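Local coordinates for MREC protein (Listeria monocytogenes, PDB 2J5U) that takes part in forming and maintaining bacterial cell shape and assembles into dimers, twelve of which make a 24-subunit oligomer, at the interface of chains A and B. Coordinates in Å, arbitrary orientation; residue numbers count along the deposited sequence, not the author numbering. Chains: chain A/B, MREC protein.

The interface of chains A and B. Residues chain A 144-146, 165, 168; chain B 83, 217-218.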
ATOM      1  N   ASN A 144      -7.864 -52.292  27.999  1.00 68.91           N
ATOM      2  CA  ASN A 144      -8.286 -52.720  29.325  1.00 64.63           C
ATOM      3  C   ASN A 144      -9.758 -53.106  29.424  1.00 62.88           C
ATOM      4  O   ASN A 144     -10.597 -52.627  28.659  1.00 62.80           O
ATOM      5  CB  ASN A 144      -7.988 -51.603  30.316  1.00 62.71           C
ATOM      6  CG  ASN A 144      -6.518 -51.320  30.422  1.00 60.92           C
ATOM      7  OD1 ASN A 144      -6.105 -50.290  30.943  1.00 58.92           O
ATOM      8  ND2 ASN A 144      -5.709 -52.252  29.933  1.00 60.65           N
ATOM      9  N   ALA A 145     -10.062 -53.987  30.369  1.00 61.96           N
ATOM     10  CA  ALA A 145     -11.435 -54.427  30.618  1.00 59.94           C
ATOM     11  C   ALA A 145     -11.636 -54.399  32.132  1.00 57.84           C
ATOM     12  O   ALA A 145     -10.682 -54.576  32.893  1.00 56.97           O
ATOM     13  CB  ALA A 145     -11.658 -55.831  30.074  1.00 59.43           C
ATOM     14  N   PHE A 146     -12.868 -54.167  32.566  1.00 55.43           N
ATOM     15  CA  PHE A 146     -13.159 -54.101  33.989  1.00 54.23           C
ATOM     16  C   PHE A 146     -14.132 -55.170  34.444  1.00 53.71           C
ATOM     17  O   PHE A 146     -14.967 -55.635  33.679  1.00 54.12           O
ATOM     18  CB  PHE A 146     -13.698 -52.719  34.338  1.00 51.92           C
ATOM     19  CG  PHE A 146     -12.748 -51.617  34.005  1.00 54.26           C
ATOM     20  CD1 PHE A 146     -12.624 -51.156  32.695  1.00 54.44           C
ATOM     21  CD2 PHE A 146     -11.918 -51.074  34.986  1.00 53.68           C
ATOM     22  CE1 PHE A 146     -11.682 -50.172  32.370  1.00 53.31           C
ATOM     23  CE2 PHE A 146     -10.973 -50.089  34.665  1.00 51.87           C
ATOM     24  CZ  PHE A 146     -10.858 -49.642  33.360  1.00 51.31           C
ATOM     25  N   PRO A 165     -16.586 -57.613  29.466  1.00 70.65           N
ATOM     26  CA  PRO A 165     -17.319 -57.417  28.209  1.00 71.60           C
ATOM     27  C   PRO A 165     -17.318 -58.685  27.363  1.00 73.82           C
ATOM     28  O   PRO A 165     -16.279 -59.316  27.189  1.00 73.16           O
ATOM     29  CB  PRO A 165     -16.574 -56.257  27.551  1.00 72.19           C
ATOM     30  CG  PRO A 165     -15.178 -56.342  28.145  1.00 71.68           C
ATOM     31  CD  PRO A 165     -15.469 -56.661  29.585  1.00 71.03           C
ATOM     32  N   MET A 168     -14.987 -58.640  23.965  1.00 80.66           N
ATOM     33  CA  MET A 168     -13.548 -58.464  24.086  1.00 79.16           C
ATOM     34  C   MET A 168     -12.957 -59.873  24.210  1.00 79.28           C
ATOM     35  O   MET A 168     -13.620 -60.776  24.718  1.00 79.32           O
ATOM     36  CB  MET A 168     -13.265 -57.635  25.336  1.00 77.01           C
ATOM     37  CG  MET A 168     -12.086 -56.703  25.237  1.00 74.72           C
ATOM     38  SD  MET A 168     -12.210 -55.387  26.471  1.00 68.96           S
ATOM     39  CE  MET A 168     -13.361 -54.342  25.682  1.00 72.72           C
TER
ATOM     40  N   TRP B  83     -22.589 -48.688  34.955  1.00 61.22           N
ATOM     41  CA  TRP B  83     -21.310 -48.342  34.338  1.00 58.85           C
ATOM     42  C   TRP B  83     -21.375 -47.281  33.254  1.00 58.75           C
ATOM     43  O   TRP B  83     -20.577 -46.346  33.245  1.00 58.76           O
ATOM     44  CB  TRP B  83     -20.660 -49.603  33.772  1.00 56.01           C
ATOM     45  CG  TRP B  83     -19.204 -49.452  33.437  1.00 55.72           C
ATOM     46  CD1 TRP B  83     -18.659 -49.204  32.205  1.00 53.30           C
ATOM     47  CD2 TRP B  83     -18.102 -49.601  34.339  1.00 53.47           C
ATOM     48  NE1 TRP B  83     -17.289 -49.202  32.288  1.00 51.05           N
ATOM     49  CE2 TRP B  83     -16.921 -49.442  33.585  1.00 50.61           C
ATOM     50  CE3 TRP B  83     -18.001 -49.859  35.713  1.00 53.64           C
ATOM     51  CZ2 TRP B  83     -15.653 -49.533  34.155  1.00 51.33           C
ATOM     52  CZ3 TRP B  83     -16.737 -49.950  36.283  1.00 52.59           C
ATOM     53  CH2 TRP B  83     -15.580 -49.788  35.502  1.00 52.16           C
ATOM     54  N   TYR B 217     -15.540 -46.072  27.955  1.00 58.23           N
ATOM     55  CA  TYR B 217     -15.490 -47.349  28.648  1.00 58.61           C
ATOM     56  C   TYR B 217     -14.373 -47.356  29.678  1.00 59.26           C
ATOM     57  O   TYR B 217     -14.526 -47.909  30.758  1.00 58.56           O
ATOM     58  CB  TYR B 217     -15.265 -48.496  27.674  1.00 58.92           C
ATOM     59  CG  TYR B 217     -15.094 -49.817  28.381  1.00 59.76           C
ATOM     60  CD1 TYR B 217     -13.833 -50.397  28.531  1.00 59.28           C
ATOM     61  CD2 TYR B 217     -16.190 -50.469  28.938  1.00 59.52           C
ATOM     62  CE1 TYR B 217     -13.671 -51.599  29.222  1.00 60.57           C
ATOM     63  CE2 TYR B 217     -16.044 -51.659  29.628  1.00 59.67           C
ATOM     64  CZ  TYR B 217     -14.786 -52.225  29.771  1.00 61.05           C
ATOM     65  OH  TYR B 217     -14.657 -53.400  30.479  1.00 60.40           O
ATOM     66  N   ASP B 218     -13.254 -46.728  29.339  1.00 59.77           N
ATOM     67  CA  ASP B 218     -12.102 -46.675  30.227  1.00 59.38           C
ATOM     68  C   ASP B 218     -11.747 -45.229  30.551  1.00 59.27           C
ATOM     69  O   ASP B 218     -10.987 -44.591  29.824  1.00 58.62           O
ATOM     70  CB  ASP B 218     -10.921 -47.383  29.554  1.00 60.23           C
ATOM     71  CG  ASP B 218      -9.644 -47.339  30.374  1.00 63.93           C
ATOM     72  OD1 ASP B 218      -8.671 -48.001  29.948  1.00 67.63           O
ATOM     73  OD2 ASP B 218      -9.594 -46.655  31.423  1.00 63.59           O
TER
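B:Tyr217, on a loop, illustrates how one aromatic residue can join polar and apolar contacts between two copies of a protein. The polar part is a backbone-to-side-chain hydrogen bond at the start of strand 145-153. The amide N of A:Phe146 donates to the phenol OH of B:Tyr217 over 2.9 Å, nearly straight at 163°. With its CG anti to the backbone N (chi1 175°), the tyrosine reaches tip-first into chain A. The CA of A:Ala145 and carbonyl O of A:Asn144 lie in plane at its ring edge, the latter 3.3 Å from CE1, while CD of A:Pro165 flanks OH at 3.5 Å. Within chain B, the indole NE1 of B:Trp83 makes a weak hydrogen bond to the backbone O of B:Tyr217, which may position the loop.

The apolar part centres on A:Phe146, whose side chain runs antiparallel to the tyrosine. The rings meet edge to face, planes 65° apart, the phenylalanine edge turned towards the tyrosine ring, its CD1 3.7 Å from CE1 of B:Tyr217. The benzo end of B:Trp83 crosses the phenylalanine at about a right angle, CZ2 3.6 Å from CG.

The carboxylate CG of B:Asp218 sits in plane at the phenylalanine edge, 4.0 Å from CZ. Its OD1 lies 3.6 Å from OD1 of A:Asn144, a contact without a bond.

The patch docks the chain B loop against the start of strand 145-153 and end of strand 158-165 of chain A, within an interface that may be the dimer's.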